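Local coordinates for hypothetical peroxiredoxin protein (Sinorhizobium meliloti, PDB 3UMA), which probably reduces hydrogen peroxide and organic hydroperoxides to water and alcohols at the expense of glutathione, as a peroxiredoxin of the Prx5 subfamily, at residues E82-D85 / A86-R90; L52-G56 / K57-L61; H104-G107 / A108-T111. All blocks are in the same frame, centred on the assembly; numbering follows the deposited sequence.

Contact 1: E82-D85 / A86-R90; sequences ENRD and AILAR
Leu88 lays its CD1 methyl over one face of the Arg84 guanidinium, off-centre toward the rim and 3.9 Å from Arg84 NH1. The arginine reaches this place because its CG stands anti to the backbone N (chi1 -177°) and the chain then bends at chi3, turning the flat group across the leucine one helical turn further on. Arginine suits the site: its aliphatic part and planar end accept a methyl, while the nitrogens at the rim still find oxygen. NH2 forms a salt bridge with OD1 of the adjacent Asp85 at 3.5 Å, and NH1 donates to the carbonyl of Lys118. On another side of the helix Ile87 CD1 approaches Asn83 CB at 4.2 Å, and Leu181 of helix 177-183 packs against both residues. Beneath them the backbone repeats the i to i+4 bond, straightest from Leu88 N to Arg84 O (2.9 Å, 173° at the hydrogen). A water takes the N-H of Ala86 at 2.9 Å and donates to Glu82 O. Asn83 stands at the N-cap position, though its side chain makes no capping bond; its ND2 turns to Gly79 O instead. A short helix of little more than one turn thus follows helix 70-82 in this thioredoxin-like fold.

Contact 2: L52-G56 / K57-L61; sequences LLFKG and KRVVL
Phe54 and Val59 cross at about a right angle where the short helix 50-54 passes into strand 58-64 through a type II beta turn, Phe54 to Lys57, within the thioredoxin-like fold. The phenyl ring swings back toward the strand because its CG lies anti to the carbonyl carbon (chi1 -63°), and CE1 comes within 3.7 Å of Val59 CG1. The valine meets the ring obliquely, as does Leu61, whose CD2 stands 4.2 Å from Phe54 CZ. Val59 and Leu61, two apart on the strand, both point toward the helix end and are buried against the Phe54 ring, where branched aliphatic side chains suit; Leu53 CG lies over the centre of one ring face. Gly56 takes the third turn position with positive phi (70°), a conformation that glycine adopts easily. The turn is closed by Lys57 N donating to Phe54 O at 3.1 Å, with the donor well above the carbonyl plane. The Lys57 side chain arches back, bent at chi2, chi3 and chi4, over the turn to the last part of the helix, where a long chain ending in several N-H groups can meet a carbonyl; Asp94 gives the Lys57 ammonium only a weak, long ion pair. An alanine at this position is likely to leave the Leu53 carbonyl without its ammonium donor and the turn without the chain that spans it. Lys57 CD runs past Lys55 O at 3.4 Å, and NZ finally donates to Leu53 O at 2.8 Å, tilted 28° from the carbonyl plane.

Contact 3: H104-G107 / A108-T111; sequences HVMG and AWAT
Gly107 O takes two hydrogen bonds from one residue, Thr111: the backbone N donates at 3.1 Å and the side-chain OG1 at 3.2 Å, the two arriving from opposite faces of the carbonyl plane. Threonine can do this because OG1 sits beside its own backbone N (chi1 -61°), turned back toward the preceding turn of the helix. Elsewhere along the helix Met106, present as selenomethionine, lies side by side with Trp109, pointing the same way. The Met106 chain bends at chi2 and chi3 and brings SE to 4.1 Å from Trp109 CE3, a Met-aromatic contact in which the selenium stands oblique to the indole, 5.4 Å from the centroid of the six-membered ring. Helix 103-113 is the crossover of a beta-alpha-beta unit with strands 94-99 and 120-123, and the flexible Met106 also packs on Phe121 and Ser123 of the second strand. Small Ala110 likewise sits against Phe121. The broad indole instead extends to helix 70-82, touching Cys72, the predicted peroxidatic cysteine, and Leu77; its NE1 makes a weak hydrogen bond with Ser73 OG. The backbone keeps its i to i+4 bonds here, Trp109 N to Val105 O and Ala110 N to Met106 O, each 2.9 Å.

The three contacts follow one another along the chain without nesting, contact 2 first, then contact 1, then contact 3. Contacts 1 and 2 have centres 15 Å apart and touch directly: Ile87 CG2 lies 4.1 Å from Val60 CG2, and Arg58 NH1 makes a weak hydrogen bond with Arg90 O. Val60 points away from the helix end of contact 2, which places helices 50-54 and 84-88 against different sides of strand 58-64. Contact 3 stands apart, its centre about 22 Å from each of the others. It alone reaches the predicted active site, the Trp109 side chain coming about 4 Å from that of Cys72; the other two lie away from it.

Contact 1: E82-D85 / A86-R90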
ATOM      1  N   GLU A  82      13.085   0.128  -6.581  1.00 28.36           N
ATOM      2  CA  GLU A  82      14.157  -0.513  -7.348  1.00 29.80           C
ATOM      3  C   GLU A  82      13.583  -1.410  -8.456  1.00 29.75           C
ATOM      4  O   GLU A  82      14.161  -1.499  -9.529  1.00 29.41           O
ATOM      5  CB  GLU A  82      15.156  -1.252  -6.430  1.00 30.37           C
ATOM      6  CG  GLU A  82      15.212  -0.646  -4.986  1.00 35.18           C
ATOM      7  CD  GLU A  82      16.604  -0.462  -4.347  1.00 41.91           C
ATOM      8  OE1 GLU A  82      17.237  -1.464  -3.942  1.00 43.49           O
ATOM      9  OE2 GLU A  82      17.031   0.709  -4.179  1.00 43.74           O
ATOM     10  N   ASN A  83      12.432  -2.039  -8.204  1.00 30.00           N
ATOM     11  CA  ASN A  83      11.798  -2.940  -9.185  1.00 30.55           C
ATOM     12  C   ASN A  83      10.635  -2.323 -10.026  1.00 30.58           C
ATOM     13  O   ASN A  83       9.942  -3.047 -10.746  1.00 30.70           O
ATOM     14  CB  ASN A  83      11.344  -4.239  -8.495  1.00 30.30           C
ATOM     15  CG  ASN A  83      12.524  -5.140  -8.072  1.00 32.37           C
ATOM     16  OD1 ASN A  83      13.176  -5.758  -8.915  1.00 34.08           O
ATOM     17  ND2 ASN A  83      12.778  -5.230  -6.761  1.00 30.72           N
ATOM     18  N   ARG A  84      10.430  -1.008  -9.927  1.00 30.73           N
ATOM     19  CA  ARG A  84       9.296  -0.325 -10.579  1.00 31.61           C
ATOM     20  C   ARG A  84       9.154  -0.589 -12.086  1.00 31.80           C
ATOM     21  O   ARG A  84       8.085  -1.014 -12.550  1.00 31.53           O
ATOM     22  CB  ARG A  84       9.345   1.189 -10.349  1.00 31.69           C
ATOM     23  CG  ARG A  84       8.134   1.925 -10.962  1.00 34.51           C
ATOM     24  CD  ARG A  84       8.271   3.434 -10.906  1.00 38.07           C
ATOM     25  NE  ARG A  84       8.907   3.963 -12.103  1.00 41.26           N
ATOM     26  CZ  ARG A  84       8.331   4.808 -12.954  1.00 43.17           C
ATOM     27  NH1 ARG A  84       7.099   5.259 -12.740  1.00 43.36           N
ATOM     28  NH2 ARG A  84       9.007   5.223 -14.019  1.00 44.68           N
ATOM     29  N   ASP A  85      10.222  -0.316 -12.837  1.00 32.04           N
ATOM     30  CA  ASP A  85      10.221  -0.490 -14.295  1.00 32.84           C
ATOM     31  C   ASP A  85       9.938  -1.934 -14.696  1.00 32.35           C
ATOM     32  O   ASP A  85       9.083  -2.188 -15.548  1.00 32.98           O
ATOM     33  CB  ASP A  85      11.535   0.019 -14.902  1.00 33.36           C
ATOM     34  CG  ASP A  85      11.702   1.532 -14.747  1.00 35.41           C
ATOM     35  OD1 ASP A  85      10.675   2.243 -14.711  1.00 36.72           O
ATOM     36  OD2 ASP A  85      12.858   2.016 -14.653  1.00 38.77           O
ATOM     37  N   ALA A  86      10.612  -2.878 -14.045  1.00 31.88           N
ATOM     38  CA  ALA A  86      10.379  -4.303 -14.297  1.00 31.45           C
ATOM     39  C   ALA A  86       8.945  -4.704 -13.998  1.00 31.08           C
ATOM     40  O   ALA A  86       8.392  -5.555 -14.685  1.00 31.09           O
ATOM     41  CB  ALA A  86      11.351  -5.179 -13.503  1.00 31.17           C
ATOM     42  N   ILE A  87       8.348  -4.094 -12.974  1.00 30.75           N
ATOM     43  CA  ILE A  87       6.954  -4.381 -12.628  1.00 30.38           C
ATOM     44  C   ILE A  87       6.004  -3.817 -13.685  1.00 30.56           C
ATOM     45  O   ILE A  87       5.147  -4.533 -14.184  1.00 30.51           O
ATOM     46  CB  ILE A  87       6.567  -3.891 -11.189  1.00 30.43           C
ATOM     47  CG1 ILE A  87       7.210  -4.792 -10.115  1.00 30.77           C
ATOM     48  CG2 ILE A  87       5.048  -3.865 -11.012  1.00 27.68           C
ATOM     49  CD1 ILE A  87       7.163  -4.213  -8.670  1.00 30.44           C
ATOM     50  N   LEU A  88       6.166  -2.541 -14.021  1.00 31.21           N
ATOM     51  CA  LEU A  88       5.330  -1.900 -15.036  1.00 32.58           C
ATOM     52  C   LEU A  88       5.426  -2.599 -16.401  1.00 33.39           C
ATOM     53  O   LEU A  88       4.440  -2.635 -17.143  1.00 33.95           O
ATOM     54  CB  LEU A  88       5.657  -0.405 -15.175  1.00 32.21           C
ATOM     55  CG  LEU A  88       5.431   0.470 -13.927  1.00 32.41           C
ATOM     56  CD1 LEU A  88       5.849   1.910 -14.184  1.00 32.07           C
ATOM     57  CD2 LEU A  88       3.981   0.407 -13.424  1.00 31.66           C
ATOM     58  N   ALA A  89       6.587  -3.183 -16.699  1.00 33.78           N
ATOM     59  CA  ALA A  89       6.789  -3.867 -17.978  1.00 34.40           C
ATOM     60  C   ALA A  89       6.121  -5.231 -18.022  1.00 34.65           C
ATOM     61  O   ALA A  89       6.123  -5.886 -19.063  1.00 34.78           O
ATOM     62  CB  ALA A  89       8.273  -3.986 -18.312  1.00 34.21           C
ATOM     63  N   ARG A  90       5.539  -5.661 -16.907  1.00 34.65           N
ATOM     64  CA  ARG A  90       4.822  -6.929 -16.900  1.00 34.87           C
ATOM     65  C   ARG A  90       3.306  -6.783 -16.868  1.00 34.05           C
ATOM     66  O   ARG A  90       2.610  -7.617 -16.292  1.00 34.42           O
ATOM     67  CB  ARG A  90       5.319  -7.841 -15.776  1.00 35.76           C
ATOM     68  CG  ARG A  90       6.622  -8.572 -16.105  1.00 39.41           C
ATOM     69  CD  ARG A  90       6.771  -9.832 -15.252  1.00 44.65           C
ATOM     70  NE  ARG A  90       7.585 -10.864 -15.904  1.00 50.26           N
ATOM     71  CZ  ARG A  90       7.117 -11.769 -16.771  1.00 52.52           C
ATOM     72  NH1 ARG A  90       5.831 -11.779 -17.112  1.00 53.40           N
ATOM     73  NH2 ARG A  90       7.942 -12.666 -17.307  1.00 52.93           N
TER
HETATM   74  O   HOH W   1      13.023  -2.378 -12.428  1.00 31.90           O

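Contact 2: L52-G56 / K57-L61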
ATOM      1  N   LEU A  52     -10.894   5.608  -9.517  1.00 30.93           N
ATOM      2  CA  LEU A  52      -9.837   6.198 -10.333  1.00 30.75           C
ATOM      3  C   LEU A  52      -8.550   5.377 -10.327  1.00 29.94           C
ATOM      4  O   LEU A  52      -7.852   5.286 -11.339  1.00 29.91           O
ATOM      5  CB  LEU A  52      -9.527   7.632  -9.864  1.00 31.01           C
ATOM      6  CG  LEU A  52      -8.237   8.243 -10.446  1.00 33.46           C
ATOM      7  CD1 LEU A  52      -8.355   8.532 -11.961  1.00 36.49           C
ATOM      8  CD2 LEU A  52      -7.757   9.496  -9.681  1.00 34.97           C
ATOM      9  N   LEU A  53      -8.221   4.813  -9.171  1.00 29.28           N
ATOM     10  CA  LEU A  53      -6.980   4.073  -9.030  1.00 28.61           C
ATOM     11  C   LEU A  53      -7.055   2.717  -9.713  1.00 27.60           C
ATOM     12  O   LEU A  53      -6.154   2.346 -10.443  1.00 27.11           O
ATOM     13  CB  LEU A  53      -6.595   3.908  -7.553  1.00 28.46           C
ATOM     14  CG  LEU A  53      -5.192   3.331  -7.336  1.00 29.78           C
ATOM     15  CD1 LEU A  53      -4.119   4.158  -8.071  1.00 30.07           C
ATOM     16  CD2 LEU A  53      -4.885   3.239  -5.842  1.00 31.98           C
ATOM     17  N   PHE A  54      -8.141   1.999  -9.485  1.00 27.44           N
ATOM     18  CA  PHE A  54      -8.200   0.583  -9.841  1.00 27.87           C
ATOM     19  C   PHE A  54      -9.008   0.202 -11.100  1.00 28.65           C
ATOM     20  O   PHE A  54      -8.726  -0.817 -11.730  1.00 28.35           O
ATOM     21  CB  PHE A  54      -8.712  -0.222  -8.641  1.00 27.46           C
ATOM     22  CG  PHE A  54      -7.811  -0.157  -7.449  1.00 27.24           C
ATOM     23  CD1 PHE A  54      -6.609  -0.870  -7.430  1.00 27.15           C
ATOM     24  CD2 PHE A  54      -8.150   0.615  -6.340  1.00 26.01           C
ATOM     25  CE1 PHE A  54      -5.768  -0.818  -6.322  1.00 26.27           C
ATOM     26  CE2 PHE A  54      -7.296   0.672  -5.221  1.00 25.98           C
ATOM     27  CZ  PHE A  54      -6.110  -0.038  -5.222  1.00 24.59           C
ATOM     28  N   LYS A  55     -10.010   0.998 -11.462  1.00 29.57           N
ATOM     29  CA  LYS A  55     -10.965   0.538 -12.469  1.00 30.27           C
ATOM     30  C   LYS A  55     -10.375   0.492 -13.860  1.00 29.84           C
ATOM     31  O   LYS A  55      -9.748   1.442 -14.311  1.00 29.75           O
ATOM     32  CB  LYS A  55     -12.270   1.337 -12.438  1.00 30.62           C
ATOM     33  CG  LYS A  55     -13.182   1.056 -11.223  1.00 33.74           C
ATOM     34  CD  LYS A  55     -13.190  -0.402 -10.756  1.00 37.93           C
ATOM     35  CE  LYS A  55     -14.619  -0.937 -10.619  1.00 41.00           C
ATOM     36  NZ  LYS A  55     -14.712  -2.128  -9.706  1.00 43.16           N
ATOM     37  N   GLY A  56     -10.560  -0.650 -14.517  1.00 29.98           N
ATOM     38  CA  GLY A  56     -10.043  -0.868 -15.860  1.00 29.91           C
ATOM     39  C   GLY A  56      -8.538  -0.983 -15.836  1.00 30.05           C
ATOM     40  O   GLY A  56      -7.890  -0.802 -16.869  1.00 30.42           O
ATOM     41  N   LYS A  57      -7.972  -1.277 -14.657  1.00 29.01           N
ATOM     42  CA  LYS A  57      -6.514  -1.270 -14.493  1.00 28.08           C
ATOM     43  C   LYS A  57      -5.982  -2.504 -13.742  1.00 26.54           C
ATOM     44  O   LYS A  57      -6.716  -3.194 -13.038  1.00 25.45           O
ATOM     45  CB  LYS A  57      -6.041   0.031 -13.818  1.00 28.94           C
ATOM     46  CG  LYS A  57      -6.123   1.283 -14.698  1.00 31.33           C
ATOM     47  CD  LYS A  57      -6.524   2.527 -13.887  1.00 35.70           C
ATOM     48  CE  LYS A  57      -5.396   3.550 -13.749  1.00 38.60           C
ATOM     49  NZ  LYS A  57      -4.594   3.419 -12.466  1.00 40.51           N
ATOM     50  N   ARG A  58      -4.701  -2.780 -13.938  1.00 25.23           N
ATOM     51  CA  ARG A  58      -4.001  -3.825 -13.201  1.00 25.34           C
ATOM     52  C   ARG A  58      -3.031  -3.075 -12.303  1.00 24.02           C
ATOM     53  O   ARG A  58      -2.109  -2.443 -12.799  1.00 23.58           O
ATOM     54  CB  ARG A  58      -3.245  -4.750 -14.163  1.00 25.34           C
ATOM     55  CG  ARG A  58      -2.822  -6.091 -13.582  1.00 27.75           C
ATOM     56  CD  ARG A  58      -2.748  -7.175 -14.692  1.00 28.76           C
ATOM     57  NE  ARG A  58      -2.277  -8.472 -14.192  1.00 30.95           N
ATOM     58  CZ  ARG A  58      -1.064  -8.976 -14.417  1.00 30.59           C
ATOM     59  NH1 ARG A  58      -0.180  -8.303 -15.135  1.00 31.15           N
ATOM     60  NH2 ARG A  58      -0.732 -10.166 -13.929  1.00 32.84           N
ATOM     61  N   VAL A  59      -3.264  -3.134 -10.997  1.00 22.76           N
ATOM     62  CA  VAL A  59      -2.522  -2.301 -10.041  1.00 22.39           C
ATOM     63  C   VAL A  59      -1.814  -3.143  -8.952  1.00 21.23           C
ATOM     64  O   VAL A  59      -2.377  -4.092  -8.426  1.00 21.02           O
ATOM     65  CB  VAL A  59      -3.460  -1.239  -9.392  1.00 22.21           C
ATOM     66  CG1 VAL A  59      -2.725  -0.378  -8.368  1.00 22.22           C
ATOM     67  CG2 VAL A  59      -4.090  -0.342 -10.472  1.00 22.65           C
ATOM     68  N   VAL A  60      -0.572  -2.796  -8.653  1.00 20.46           N
ATOM     69  CA  VAL A  60       0.130  -3.379  -7.516  1.00 20.73           C
ATOM     70  C   VAL A  60      -0.031  -2.426  -6.336  1.00 20.38           C
ATOM     71  O   VAL A  60       0.401  -1.283  -6.416  1.00 20.60           O
ATOM     72  CB  VAL A  60       1.620  -3.601  -7.816  1.00 20.68           C
ATOM     73  CG1 VAL A  60       2.413  -3.851  -6.510  1.00 21.04           C
ATOM     74  CG2 VAL A  60       1.779  -4.777  -8.757  1.00 21.30           C
ATOM     75  N   LEU A  61      -0.717  -2.882  -5.287  1.00 19.76           N
ATOM     76  CA  LEU A  61      -0.866  -2.101  -4.067  1.00 19.69           C
ATOM     77  C   LEU A  61      -0.070  -2.750  -2.951  1.00 19.34           C
ATOM     78  O   LEU A  61      -0.260  -3.934  -2.668  1.00 19.52           O
ATOM     79  CB  LEU A  61      -2.339  -2.018  -3.629  1.00 19.56           C
ATOM     80  CG  LEU A  61      -2.633  -1.279  -2.305  1.00 19.34           C
ATOM     81  CD1 LEU A  61      -2.294   0.216  -2.391  1.00 19.67           C
ATOM     82  CD2 LEU A  61      -4.067  -1.457  -1.867  1.00 20.35           C
TER

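Contact 3: H104-G107 / A108-T111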
ATOM      1  N   HIS A 104       0.823  14.967   4.934  1.00 15.81           N
ATOM      2  CA  HIS A 104       2.098  15.684   4.896  1.00 16.21           C
ATOM      3  C   HIS A 104       3.291  14.753   5.134  1.00 15.51           C
ATOM      4  O   HIS A 104       4.341  14.895   4.531  1.00 14.43           O
ATOM      5  CB  HIS A 104       2.117  16.838   5.899  1.00 16.74           C
ATOM      6  CG  HIS A 104       0.931  17.741   5.789  1.00 18.69           C
ATOM      7  ND1 HIS A 104       0.827  18.711   4.813  1.00 19.50           N
ATOM      8  CD2 HIS A 104      -0.208  17.810   6.519  1.00 18.82           C
ATOM      9  CE1 HIS A 104      -0.326  19.344   4.952  1.00 18.91           C
ATOM     10  NE2 HIS A 104      -0.972  18.822   5.981  1.00 20.09           N
ATOM     11  N   VAL A 105       3.122  13.809   6.038  1.00 15.84           N
ATOM     12  CA  VAL A 105       4.165  12.811   6.252  1.00 15.90           C
ATOM     13  C   VAL A 105       4.311  11.945   4.995  1.00 15.77           C
ATOM     14  O   VAL A 105       5.426  11.694   4.549  1.00 14.85           O
ATOM     15  CB  VAL A 105       3.893  12.010   7.560  1.00 15.65           C
ATOM     16  CG1 VAL A 105       4.758  10.763   7.648  1.00 15.82           C
ATOM     17  CG2 VAL A 105       4.155  12.940   8.780  1.00 15.48           C
HETATM   18  N   MSE A 106       3.185  11.515   4.412  1.00 16.58           N
HETATM   19  CA  MSE A 106       3.234  10.740   3.162  1.00 18.24           C
HETATM   20  C   MSE A 106       3.993  11.482   2.077  1.00 17.86           C
HETATM   21  O   MSE A 106       4.895  10.914   1.463  1.00 18.97           O
HETATM   22  CB  MSE A 106       1.832  10.343   2.661  1.00 17.83           C
HETATM   23  CG  MSE A 106       1.210   9.230   3.455  1.00 22.00           C
HETATM   24 SE   MSE A 106       2.427   7.677   3.645  1.00 35.59          SE
HETATM   25  CE  MSE A 106       2.133   6.668   1.987  1.00 24.01           C
ATOM     26  N   GLY A 107       3.664  12.762   1.885  1.00 18.27           N
ATOM     27  CA  GLY A 107       4.378  13.618   0.912  1.00 17.85           C
ATOM     28  C   GLY A 107       5.856  13.792   1.198  1.00 18.39           C
ATOM     29  O   GLY A 107       6.692  13.715   0.292  1.00 18.54           O
ATOM     30  N   ALA A 108       6.202  14.040   2.459  1.00 18.14           N
ATOM     31  CA  ALA A 108       7.615  14.106   2.836  1.00 18.59           C
ATOM     32  C   ALA A 108       8.355  12.785   2.559  1.00 18.63           C
ATOM     33  O   ALA A 108       9.514  12.775   2.122  1.00 18.81           O
ATOM     34  CB  ALA A 108       7.749  14.508   4.301  1.00 18.69           C
ATOM     35  N   TRP A 109       7.675  11.670   2.794  1.00 19.25           N
ATOM     36  CA  TRP A 109       8.270  10.347   2.555  1.00 19.35           C
ATOM     37  C   TRP A 109       8.465  10.072   1.066  1.00 19.70           C
ATOM     38  O   TRP A 109       9.470   9.488   0.661  1.00 19.65           O
ATOM     39  CB  TRP A 109       7.391   9.264   3.174  1.00 18.70           C
ATOM     40  CG  TRP A 109       8.084   7.925   3.389  1.00 18.99           C
ATOM     41  CD1 TRP A 109       9.386   7.719   3.785  1.00 16.21           C
ATOM     42  CD2 TRP A 109       7.487   6.623   3.276  1.00 16.76           C
ATOM     43  NE1 TRP A 109       9.629   6.373   3.915  1.00 17.77           N
ATOM     44  CE2 TRP A 109       8.484   5.675   3.613  1.00 17.95           C
ATOM     45  CE3 TRP A 109       6.203   6.167   2.924  1.00 16.58           C
ATOM     46  CZ2 TRP A 109       8.248   4.278   3.588  1.00 17.48           C
ATOM     47  CZ3 TRP A 109       5.958   4.783   2.917  1.00 17.53           C
ATOM     48  CH2 TRP A 109       6.984   3.854   3.247  1.00 16.12           C
ATOM     49  N   ALA A 110       7.503  10.495   0.255  1.00 20.76           N
ATOM     50  CA  ALA A 110       7.642  10.410  -1.208  1.00 21.70           C
ATOM     51  C   ALA A 110       8.915  11.121  -1.664  1.00 22.23           C
ATOM     52  O   ALA A 110       9.694  10.591  -2.463  1.00 21.97           O
ATOM     53  CB  ALA A 110       6.421  11.015  -1.882  1.00 21.76           C
ATOM     54  N   THR A 111       9.129  12.323  -1.135  1.00 23.16           N
ATOM     55  CA  THR A 111      10.241  13.173  -1.566  1.00 23.67           C
ATOM     56  C   THR A 111      11.560  12.573  -1.075  1.00 24.24           C
ATOM     57  O   THR A 111      12.529  12.450  -1.833  1.00 24.68           O
ATOM     58  CB  THR A 111      10.056  14.621  -1.021  1.00 23.76           C
ATOM     59  OG1 THR A 111       8.837  15.174  -1.534  1.00 25.49           O
ATOM     60  CG2 THR A 111      11.240  15.530  -1.399  1.00 23.71           C
TER